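PDB 4P98: extracellular solute-binding protein, which probably binds a small solute outside the cell membrane and delivers it to an ABC transporter, as a lipoprotein of the BMP (PnrA-like) family. Local coordinates for residues V80-L91 and F102-R113; F155-R164 and Y176-F184. All coordinates share one frame; numbering follows the deposited sequence.

Contact 1 of 2, residues V80-L91 and F102-R113; sequences VGHGIDVSEPIL and FSASGDATLAER
Strands 80-82 and 102-105 run side by side in parallel, their axes 4.7 Å apart and 14° from parallel, with Val-80 paired to Ser-103 and Gly-81 N donating to Ser-103 O (2.8 Å). Together with helix 84-91, which packs across strand 102-105, they form a beta-alpha-beta unit of the six-stranded parallel sheet of one lobe of this periplasmic-binding-protein fold. Ile-90 is a main part of the helix-to-strand packing. Its CG2 branch lies anti to the backbone N and drops onto the strand, meeting Phe-102 CB at 3.7 Å and Ala-104 CB close by. Ser-87 CB also rests near the Ala-104 methyl, while its OG turns back to Ile-84 O (2.6 Å) in the carbonyl plane. That carbonyl also accepts from Ser-87 N, so two bonds from one residue converge on it.

Just past Gly-81, Ser-105 OG accepts from Gly-83 N (2.9 Å), bent at 132°. Water 1 bridges the same turn: it donates to Gly-81 O and Gly-83 O and accepts from Ser-105 N. Water 2 joins Gly-81 O to Ser-103 OG, which is also bonded to Tyr-255. Helix 61-73 covers Ile-90 from outside the unit.

Farther along, Leu-91 CD1 touches Leu-110 CD1 and lies 3.7 Å from Arg-113 NH2. The arginine chain bends at chi3 (49°) and crosses Glu-88 at about a right angle. Its salt bridge is made at the guanidinium edge: Arg-113 NH2 donates a hydrogen bond to the syn lone pair of Glu-88 OE1 at 2.7 Å.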
loop_
_atom_site.group_PDB
_atom_site.type_symbol
_atom_site.label_atom_id
_atom_site.label_comp_id
_atom_site.label_asym_id
_atom_site.label_seq_id
_atom_site.Cartn_x
_atom_site.Cartn_y
_atom_site.Cartn_z
ATOM N N VAL A 80 15.801 4.599 -7.091
ATOM C CA VAL A 80 14.600 3.825 -6.837
ATOM C C VAL A 80 13.392 4.461 -7.527
ATOM O O VAL A 80 13.021 5.595 -7.217
ATOM C CB VAL A 80 14.340 3.775 -5.324
ATOM C CG1 VAL A 80 13.054 3.025 -5.017
ATOM C CG2 VAL A 80 15.527 3.159 -4.586
ATOM N N GLY A 81 12.776 3.728 -8.451
ATOM C CA GLY A 81 11.527 4.148 -9.066
ATOM C C GLY A 81 10.368 3.522 -8.340
ATOM O O GLY A 81 10.211 2.280 -8.337
ATOM N N HIS A 82 9.556 4.367 -7.714
ATOM C CA HIS A 82 8.448 3.898 -6.902
ATOM C C HIS A 82 7.128 3.983 -7.661
ATOM O O HIS A 82 6.572 5.074 -7.846
ATOM C CB HIS A 82 8.372 4.672 -5.595
ATOM C CG HIS A 82 7.313 4.175 -4.678
ATOM N ND1 HIS A 82 7.337 2.906 -4.141
ATOM C CD2 HIS A 82 6.200 4.769 -4.198
ATOM C CE1 HIS A 82 6.282 2.743 -3.369
ATOM N NE2 HIS A 82 5.574 3.859 -3.391
ATOM N N GLY A 83 6.633 2.827 -8.091
ATOM C CA GLY A 83 5.386 2.749 -8.850
ATOM C C GLY A 83 5.608 2.206 -10.246
ATOM O O GLY A 83 6.610 2.513 -10.886
ATOM N N ILE A 84 4.663 1.401 -10.725
ATOM C CA ILE A 84 4.790 0.748 -12.030
ATOM C C ILE A 84 4.977 1.761 -13.181
ATOM O O ILE A 84 5.674 1.482 -14.153
ATOM C CB ILE A 84 3.594 -0.225 -12.270
ATOM C CG1 ILE A 84 3.855 -1.154 -13.468
ATOM C CG2 ILE A 84 2.273 0.535 -12.388
ATOM C CD1 ILE A 84 2.797 -2.247 -13.671
ATOM N N ASP A 85 4.397 2.952 -13.050
ATOM C CA ASP A 85 4.514 3.980 -14.101
ATOM C C ASP A 85 5.954 4.472 -14.297
ATOM O O ASP A 85 6.299 4.969 -15.362
ATOM C CB ASP A 85 3.596 5.168 -13.808
ATOM C CG ASP A 85 2.116 4.827 -13.950
ATOM O OD1 ASP A 85 1.773 3.813 -14.589
ATOM O OD2 ASP A 85 1.287 5.592 -13.409
ATOM N N VAL A 86 6.790 4.315 -13.276
ATOM C CA VAL A 86 8.193 4.722 -13.326
ATOM C C VAL A 86 9.100 3.544 -13.711
ATOM O O VAL A 86 10.294 3.725 -13.945
ATOM C CB VAL A 86 8.622 5.313 -11.959
ATOM C CG1 VAL A 86 9.963 6.025 -12.047
ATOM C CG2 VAL A 86 7.560 6.285 -11.457
ATOM N N SER A 87 8.541 2.342 -13.824
ATOM C CA SER A 87 9.379 1.137 -14.006
ATOM C C SER A 87 10.109 1.130 -15.341
ATOM O O SER A 87 11.295 0.823 -15.405
ATOM C CB SER A 87 8.572 -0.150 -13.826
ATOM O OG SER A 87 7.535 -0.267 -14.768
ATOM N N GLU A 88 9.412 1.475 -16.412
ATOM C CA GLU A 88 10.043 1.431 -17.720
ATOM C C GLU A 88 11.217 2.425 -17.838
ATOM O O GLU A 88 12.293 2.049 -18.295
ATOM C CB GLU A 88 8.995 1.593 -18.836
ATOM C CG GLU A 88 9.458 1.106 -20.190
ATOM C CD GLU A 88 10.081 -0.276 -20.143
ATOM O OE1 GLU A 88 9.420 -1.215 -19.633
ATOM O OE2 GLU A 88 11.242 -0.408 -20.601
ATOM N N PRO A 89 11.040 3.679 -17.391
ATOM C CA PRO A 89 12.183 4.609 -17.371
ATOM C C PRO A 89 13.365 4.087 -16.560
ATOM O O PRO A 89 14.515 4.206 -16.996
ATOM C CB PRO A 89 11.615 5.864 -16.718
ATOM C CG PRO A 89 10.152 5.784 -16.898
ATOM C CD PRO A 89 9.757 4.370 -17.160
ATOM N N ILE A 90 13.093 3.506 -15.389
ATOM C CA ILE A 90 14.163 2.894 -14.612
ATOM C C ILE A 90 14.902 1.849 -15.441
ATOM O O ILE A 90 16.123 1.872 -15.511
ATOM C CB ILE A 90 13.664 2.234 -13.314
ATOM C CG1 ILE A 90 13.229 3.287 -12.299
ATOM C CG2 ILE A 90 14.751 1.326 -12.724
ATOM C CD1 ILE A 90 14.382 3.996 -11.612
ATOM N N LEU A 91 14.169 0.946 -16.085
ATOM C CA LEU A 91 14.823 -0.138 -16.819
ATOM C C LEU A 91 15.661 0.372 -17.994
ATOM O O LEU A 91 16.710 -0.179 -18.280
ATOM C CB LEU A 91 13.808 -1.164 -17.315
ATOM C CG LEU A 91 12.987 -1.857 -16.227
ATOM C CD1 LEU A 91 11.908 -2.692 -16.872
ATOM C CD2 LEU A 91 13.876 -2.730 -15.369
ATOM N N PHE A 102 19.688 0.173 -9.404
ATOM C CA PHE A 102 18.328 0.661 -9.613
ATOM C C PHE A 102 17.282 -0.280 -9.037
ATOM O O PHE A 102 17.507 -1.490 -8.954
ATOM C CB PHE A 102 18.056 0.824 -11.108
ATOM C CG PHE A 102 18.972 1.807 -11.794
ATOM C CD1 PHE A 102 20.228 1.424 -12.238
ATOM C CD2 PHE A 102 18.561 3.115 -12.010
ATOM C CE1 PHE A 102 21.072 2.333 -12.863
ATOM C CE2 PHE A 102 19.395 4.028 -12.646
ATOM C CZ PHE A 102 20.643 3.639 -13.068
ATOM N N SER A 103 16.135 0.286 -8.668
ATOM C CA SER A 103 14.976 -0.489 -8.228
ATOM C C SER A 103 13.744 -0.070 -9.003
ATOM O O SER A 103 13.538 1.119 -9.268
ATOM C CB SER A 103 14.739 -0.296 -6.740
ATOM O OG SER A 103 13.475 -0.789 -6.336
ATOM N N ALA A 104 12.920 -1.046 -9.352
ATOM C CA ALA A 104 11.669 -0.788 -10.054
ATOM C C ALA A 104 10.574 -1.658 -9.465
ATOM O O ALA A 104 10.856 -2.724 -8.905
ATOM C CB ALA A 104 11.834 -1.073 -11.540
ATOM N N SER A 105 9.329 -1.201 -9.580
ATOM C CA SER A 105 8.190 -1.964 -9.098
ATOM C C SER A 105 7.265 -2.292 -10.235
ATOM O O SER A 105 7.241 -1.589 -11.238
ATOM C CB SER A 105 7.456 -1.211 -7.988
ATOM O OG SER A 105 6.788 -0.034 -8.454
ATOM N N GLY A 106 6.491 -3.362 -10.092
ATOM C CA GLY A 106 5.554 -3.723 -11.150
ATOM C C GLY A 106 4.801 -4.993 -10.859
ATOM O O GLY A 106 4.579 -5.332 -9.699
ATOM N N ASP A 107 4.419 -5.697 -11.920
ATOM C CA ASP A 107 3.708 -6.971 -11.774
ATOM C C ASP A 107 4.714 -8.125 -11.814
ATOM O O ASP A 107 5.924 -7.887 -11.920
ATOM C CB ASP A 107 2.574 -7.105 -12.805
ATOM C CG ASP A 107 3.054 -7.185 -14.238
ATOM O OD1 ASP A 107 4.199 -7.614 -14.495
ATOM O OD2 ASP A 107 2.250 -6.831 -15.125
ATOM N N ALA A 108 4.225 -9.358 -11.711
ATOM C CA ALA A 108 5.108 -10.521 -11.581
ATOM C C ALA A 108 6.017 -10.684 -12.795
ATOM O O ALA A 108 7.090 -11.256 -12.690
ATOM C CB ALA A 108 4.289 -11.786 -11.356
ATOM N N THR A 109 5.600 -10.159 -13.945
ATOM C CA THR A 109 6.400 -10.272 -15.172
ATOM C C THR A 109 7.676 -9.406 -15.162
ATOM O O THR A 109 8.550 -9.587 -16.000
ATOM C CB THR A 109 5.579 -9.927 -16.435
ATOM O OG1 THR A 109 5.277 -8.528 -16.460
ATOM C CG2 THR A 109 4.283 -10.728 -16.483
ATOM N N LEU A 110 7.781 -8.469 -14.232
ATOM C CA LEU A 110 8.996 -7.652 -14.110
ATOM C C LEU A 110 10.247 -8.487 -13.792
ATOM O O LEU A 110 11.346 -8.149 -14.235
ATOM C CB LEU A 110 8.791 -6.566 -13.054
ATOM C CG LEU A 110 9.975 -5.692 -12.668
ATOM C CD1 LEU A 110 10.493 -4.915 -13.867
ATOM C CD2 LEU A 110 9.561 -4.733 -11.559
ATOM N N ALA A 111 10.083 -9.573 -13.043
ATOM C CA ALA A 111 11.216 -10.430 -12.671
ATOM C C ALA A 111 12.052 -10.867 -13.883
ATOM O O ALA A 111 13.279 -10.893 -13.796
ATOM C CB ALA A 111 10.755 -11.644 -11.876
ATOM N N GLU A 112 11.344 -11.184 -14.976
ATOM C CA GLU A 112 11.905 -11.590 -16.278
ATOM C C GLU A 112 12.812 -10.536 -16.914
ATOM O O GLU A 112 13.811 -10.859 -17.549
ATOM C CB GLU A 112 10.760 -11.816 -17.287
ATOM C CG GLU A 112 9.997 -13.128 -17.212
ATOM C CD GLU A 112 8.570 -12.982 -17.718
ATOM O OE1 GLU A 112 8.240 -11.901 -18.254
ATOM O OE2 GLU A 112 7.776 -13.934 -17.583
ATOM N N ARG A 113 12.437 -9.279 -16.733
ATOM C CA ARG A 113 12.912 -8.157 -17.550
ATOM C C ARG A 113 13.989 -7.309 -16.865
ATOM O O ARG A 113 14.312 -6.224 -17.333
ATOM C CB ARG A 113 11.703 -7.298 -17.942
ATOM C CG ARG A 113 10.567 -8.124 -18.555
ATOM C CD ARG A 113 9.311 -7.306 -18.788
ATOM N NE ARG A 113 9.682 -6.085 -19.488
ATOM C CZ ARG A 113 9.500 -4.844 -19.043
ATOM N NH1 ARG A 113 8.870 -4.607 -17.890
ATOM N NH2 ARG A 113 9.930 -3.825 -19.789
HETATM O O HOH W 1 9.213 1.372 -10.813
HETATM O O HOH W 2 11.112 0.591 -6.330
#

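Contact 2 of 2, residues F155-R164 and Y176-F184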
loop_
_atom_site.group_PDB
_atom_site.type_symbol
_atom_site.label_atom_id
_atom_site.label_comp_id
_atom_site.label_asym_id
_atom_site.label_seq_id
_atom_site.Cartn_x
_atom_site.Cartn_y
_atom_site.Cartn_z
ATOM N N PHE A 155 -7.853 -3.913 -10.832
ATOM C CA PHE A 155 -7.163 -3.944 -9.535
ATOM C C PHE A 155 -8.068 -3.478 -8.388
ATOM O O PHE A 155 -7.924 -3.950 -7.272
ATOM C CB PHE A 155 -5.828 -3.163 -9.551
ATOM C CG PHE A 155 -5.966 -1.656 -9.488
ATOM C CD1 PHE A 155 -6.171 -0.907 -10.647
ATOM C CD2 PHE A 155 -5.834 -0.981 -8.281
ATOM C CE1 PHE A 155 -6.283 0.475 -10.591
ATOM C CE2 PHE A 155 -5.936 0.400 -8.220
ATOM C CZ PHE A 155 -6.166 1.125 -9.378
ATOM N N VAL A 156 -8.986 -2.547 -8.667
ATOM C CA VAL A 156 -9.932 -2.096 -7.660
ATOM C C VAL A 156 -10.935 -3.215 -7.326
ATOM O O VAL A 156 -11.177 -3.515 -6.154
ATOM C CB VAL A 156 -10.671 -0.818 -8.120
ATOM C CG1 VAL A 156 -11.701 -0.389 -7.086
ATOM C CG2 VAL A 156 -9.666 0.286 -8.363
ATOM N N LEU A 157 -11.495 -3.842 -8.351
ATOM C CA LEU A 157 -12.419 -4.976 -8.158
ATOM C C LEU A 157 -11.737 -6.138 -7.403
ATOM O O LEU A 157 -12.353 -6.795 -6.550
ATOM C CB LEU A 157 -12.957 -5.454 -9.504
ATOM C CG LEU A 157 -13.853 -4.488 -10.287
ATOM C CD1 LEU A 157 -14.205 -5.060 -11.651
ATOM C CD2 LEU A 157 -15.111 -4.177 -9.498
ATOM N N ALA A 158 -10.460 -6.350 -7.686
ATOM C CA ALA A 158 -9.673 -7.360 -6.963
ATOM C C ALA A 158 -9.503 -6.992 -5.474
ATOM O O ALA A 158 -9.652 -7.857 -4.582
ATOM C CB ALA A 158 -8.323 -7.561 -7.630
ATOM N N THR A 159 -9.222 -5.718 -5.208
ATOM C CA THR A 159 -9.097 -5.236 -3.840
ATOM C C THR A 159 -10.389 -5.508 -3.070
ATOM O O THR A 159 -10.357 -5.998 -1.933
ATOM C CB THR A 159 -8.768 -3.728 -3.788
ATOM O OG1 THR A 159 -7.546 -3.460 -4.516
ATOM C CG2 THR A 159 -8.589 -3.269 -2.353
ATOM N N HIS A 160 -11.518 -5.180 -3.693
ATOM C CA HIS A 160 -12.834 -5.374 -3.080
ATOM C C HIS A 160 -13.226 -6.833 -2.902
ATOM O O HIS A 160 -13.886 -7.181 -1.910
ATOM C CB HIS A 160 -13.901 -4.631 -3.866
ATOM C CG HIS A 160 -13.916 -3.168 -3.575
ATOM N ND1 HIS A 160 -14.983 -2.541 -2.971
ATOM C CD2 HIS A 160 -12.974 -2.216 -3.755
ATOM C CE1 HIS A 160 -14.707 -1.259 -2.816
ATOM N NE2 HIS A 160 -13.493 -1.036 -3.277
ATOM N N LYS A 161 -12.850 -7.676 -3.857
ATOM C CA LYS A 161 -13.040 -9.123 -3.710
ATOM C C LYS A 161 -12.249 -9.621 -2.491
ATOM O O LYS A 161 -12.734 -10.465 -1.731
ATOM C CB LYS A 161 -12.639 -9.853 -5.000
ATOM C CG LYS A 161 -13.167 -11.269 -5.115
ATOM C CD LYS A 161 -12.992 -11.823 -6.521
ATOM C CE LYS A 161 -13.569 -13.224 -6.643
ATOM N NZ LYS A 161 -13.240 -13.822 -7.966
ATOM N N GLY A 162 -11.050 -9.073 -2.296
ATOM C CA GLY A 162 -10.234 -9.340 -1.113
ATOM C C GLY A 162 -10.897 -8.958 0.198
ATOM O O GLY A 162 -10.910 -9.749 1.149
ATOM N N ILE A 163 -11.469 -7.756 0.251
ATOM C CA ILE A 163 -12.154 -7.292 1.457
ATOM C C ILE A 163 -13.249 -8.259 1.854
ATOM O O ILE A 163 -13.357 -8.646 3.027
ATOM C CB ILE A 163 -12.796 -5.892 1.274
ATOM C CG1 ILE A 163 -11.711 -4.836 1.093
ATOM C CG2 ILE A 163 -13.668 -5.542 2.491
ATOM C CD1 ILE A 163 -12.256 -3.458 0.782
ATOM N N ARG A 164 -14.062 -8.633 0.873
ATOM C CA ARG A 164 -15.193 -9.516 1.101
ATOM C C ARG A 164 -14.706 -10.854 1.657
ATOM O O ARG A 164 -15.268 -11.376 2.628
ATOM C CB ARG A 164 -15.963 -9.719 -0.198
ATOM C CG ARG A 164 -17.357 -10.293 -0.028
ATOM C CD ARG A 164 -18.020 -10.558 -1.377
ATOM N NE ARG A 164 -18.527 -9.345 -2.028
ATOM C CZ ARG A 164 -19.763 -8.852 -1.884
ATOM N NH1 ARG A 164 -20.660 -9.453 -1.095
ATOM N NH2 ARG A 164 -20.112 -7.739 -2.531
ATOM N N TYR A 176 -22.326 -7.129 4.111
ATOM C CA TYR A 176 -21.372 -6.295 3.393
ATOM C C TYR A 176 -22.058 -5.629 2.207
ATOM O O TYR A 176 -22.806 -6.274 1.473
ATOM C CB TYR A 176 -20.203 -7.163 2.921
ATOM C CG TYR A 176 -19.172 -6.453 2.068
ATOM C CD1 TYR A 176 -18.136 -5.718 2.639
ATOM C CD2 TYR A 176 -19.238 -6.524 0.685
ATOM C CE1 TYR A 176 -17.189 -5.076 1.841
ATOM C CE2 TYR A 176 -18.312 -5.884 -0.115
ATOM C CZ TYR A 176 -17.291 -5.176 0.463
ATOM O OH TYR A 176 -16.389 -4.558 -0.363
ATOM N N GLU A 177 -21.800 -4.334 2.041
ATOM C CA GLU A 177 -22.249 -3.589 0.867
ATOM C C GLU A 177 -21.102 -2.698 0.430
ATOM O O GLU A 177 -20.308 -2.241 1.253
ATOM C CB GLU A 177 -23.489 -2.731 1.173
ATOM C CG GLU A 177 -24.228 -2.273 -0.079
ATOM C CD GLU A 177 -25.407 -1.340 0.198
ATOM O OE1 GLU A 177 -25.950 -1.340 1.332
ATOM O OE2 GLU A 177 -25.798 -0.600 -0.736
ATOM N N GLU A 178 -21.015 -2.452 -0.866
ATOM C CA GLU A 178 -19.976 -1.584 -1.394
ATOM C C GLU A 178 -20.530 -0.691 -2.503
ATOM O O GLU A 178 -21.528 -1.013 -3.152
ATOM C CB GLU A 178 -18.791 -2.412 -1.896
ATOM C CG GLU A 178 -19.084 -3.173 -3.176
ATOM C CD GLU A 178 -18.127 -4.316 -3.437
ATOM O OE1 GLU A 178 -17.055 -4.400 -2.801
ATOM O OE2 GLU A 178 -18.459 -5.129 -4.313
ATOM N N THR A 179 -19.866 0.438 -2.693
ATOM C CA THR A 179 -20.233 1.412 -3.704
ATOM C C THR A 179 -18.964 1.918 -4.355
ATOM O O THR A 179 -17.964 2.169 -3.678
ATOM C CB THR A 179 -20.968 2.614 -3.069
ATOM O OG1 THR A 179 -22.171 2.164 -2.449
ATOM C CG2 THR A 179 -21.331 3.658 -4.104
ATOM N N TYR A 180 -19.020 2.097 -5.666
ATOM C CA TYR A 180 -17.915 2.652 -6.432
ATOM C C TYR A 180 -18.247 4.072 -6.909
ATOM O O TYR A 180 -19.332 4.308 -7.423
ATOM C CB TYR A 180 -17.637 1.742 -7.620
ATOM C CG TYR A 180 -17.152 0.368 -7.219
ATOM C CD1 TYR A 180 -15.838 0.165 -6.807
ATOM C CD2 TYR A 180 -18.003 -0.739 -7.257
ATOM C CE1 TYR A 180 -15.387 -1.101 -6.431
ATOM C CE2 TYR A 180 -17.555 -2.001 -6.883
ATOM C CZ TYR A 180 -16.240 -2.172 -6.479
ATOM O OH TYR A 180 -15.787 -3.430 -6.116
ATOM N N THR A 181 -17.322 5.013 -6.728
ATOM C CA THR A 181 -17.549 6.385 -7.188
ATOM C C THR A 181 -17.353 6.576 -8.687
ATOM O O THR A 181 -17.849 7.555 -9.240
ATOM C CB THR A 181 -16.646 7.408 -6.490
ATOM O OG1 THR A 181 -15.289 7.225 -6.905
ATOM C CG2 THR A 181 -16.751 7.305 -4.980
ATOM N N GLY A 182 -16.608 5.670 -9.330
ATOM C CA GLY A 182 -16.266 5.798 -10.750
ATOM C C GLY A 182 -15.020 6.624 -11.038
ATOM O O GLY A 182 -14.624 6.746 -12.193
ATOM N N ARG A 183 -14.393 7.176 -9.998
ATOM C CA ARG A 183 -13.297 8.151 -10.143
ATOM C C ARG A 183 -12.194 7.892 -9.142
ATOM O O ARG A 183 -12.453 7.333 -8.081
ATOM C CB ARG A 183 -13.812 9.570 -9.878
ATOM C CG ARG A 183 -14.899 10.040 -10.818
ATOM C CD ARG A 183 -14.332 10.376 -12.187
ATOM N NE ARG A 183 -15.308 11.108 -12.997
ATOM C CZ ARG A 183 -16.136 10.569 -13.898
ATOM N NH1 ARG A 183 -16.135 9.260 -14.153
ATOM N NH2 ARG A 183 -16.978 11.356 -14.559
ATOM N N PHE A 184 -10.968 8.305 -9.461
ATOM C CA PHE A 184 -9.915 8.361 -8.447
ATOM C C PHE A 184 -9.975 9.700 -7.705
ATOM O O PHE A 184 -10.141 10.732 -8.331
ATOM C CB PHE A 184 -8.532 8.242 -9.069
ATOM C CG PHE A 184 -8.212 6.877 -9.613
ATOM C CD1 PHE A 184 -8.220 5.766 -8.791
ATOM C CD2 PHE A 184 -7.846 6.720 -10.942
ATOM C CE1 PHE A 184 -7.892 4.514 -9.284
ATOM C CE2 PHE A 184 -7.525 5.468 -11.447
ATOM C CZ PHE A 184 -7.541 4.365 -10.615
HETATM O O HOH W 3 -16.521 -7.327 -3.205
HETATM O O HOH W 4 -22.644 -7.475 -0.943
#
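His-160 reaches from helix 155-164 to strand 176-180, two elements of a beta-alpha-beta unit in the five-stranded parallel sheet of the other lobe; strand 176-180 is at the sheet's edge. The bond from His-160 CA to CB is directed at the strand, and CB meets Tyr-180 OH at 3.2 Å. CG lies equally near that hydroxyl. ND1 donates to Glu-178 OE1 (2.8 Å, 151°), in the imidazole plane but from above the carboxylate plane. CD2 and CE1 pack on Tyr-180 CE1, which sits over the centre of one imidazole face; the two rings are inclined at 45°. At the tip, NE2 also touches Tyr-180 CE1 and is hydrogen-bonded to Thr-208.

Glu-178 OE1 takes a second bond from Tyr-176 OH (2.5 Å), on the opposite face of the carboxylate from the histidine. These two bonds probably favour a charged carboxylate. Val-156 and Leu-157 pack on the Tyr-180 ring, and Ile-163 CG2 touches Tyr-176 CE1. Arg-164, bent at chi3 (-77°), brings its guanidinium face to Tyr-176, with CD2 over its centre. Its NH2 forms a long salt bridge to Glu-178 OE2 at 3.6 Å.

Each contact joins a helix to a strand within a beta-alpha-beta unit, but in different lobes and sheets; their centres are about 25 Å apart and they do not touch. Contact 1 is mostly buried. It includes two neighbouring strands inside their sheet, so backbone bonds and bridging waters share the work with small and aliphatic side chains, and its one charged pair, Glu-88 with Arg-113, lies toward the surface. Contact 2 has no backbone pairing between its segments. Its helix stands about 10 Å from an edge strand, axis to axis, and long aromatic and charged side chains span that gap. Here the polar chemistry runs from a buried histidine out to an exposed arginine.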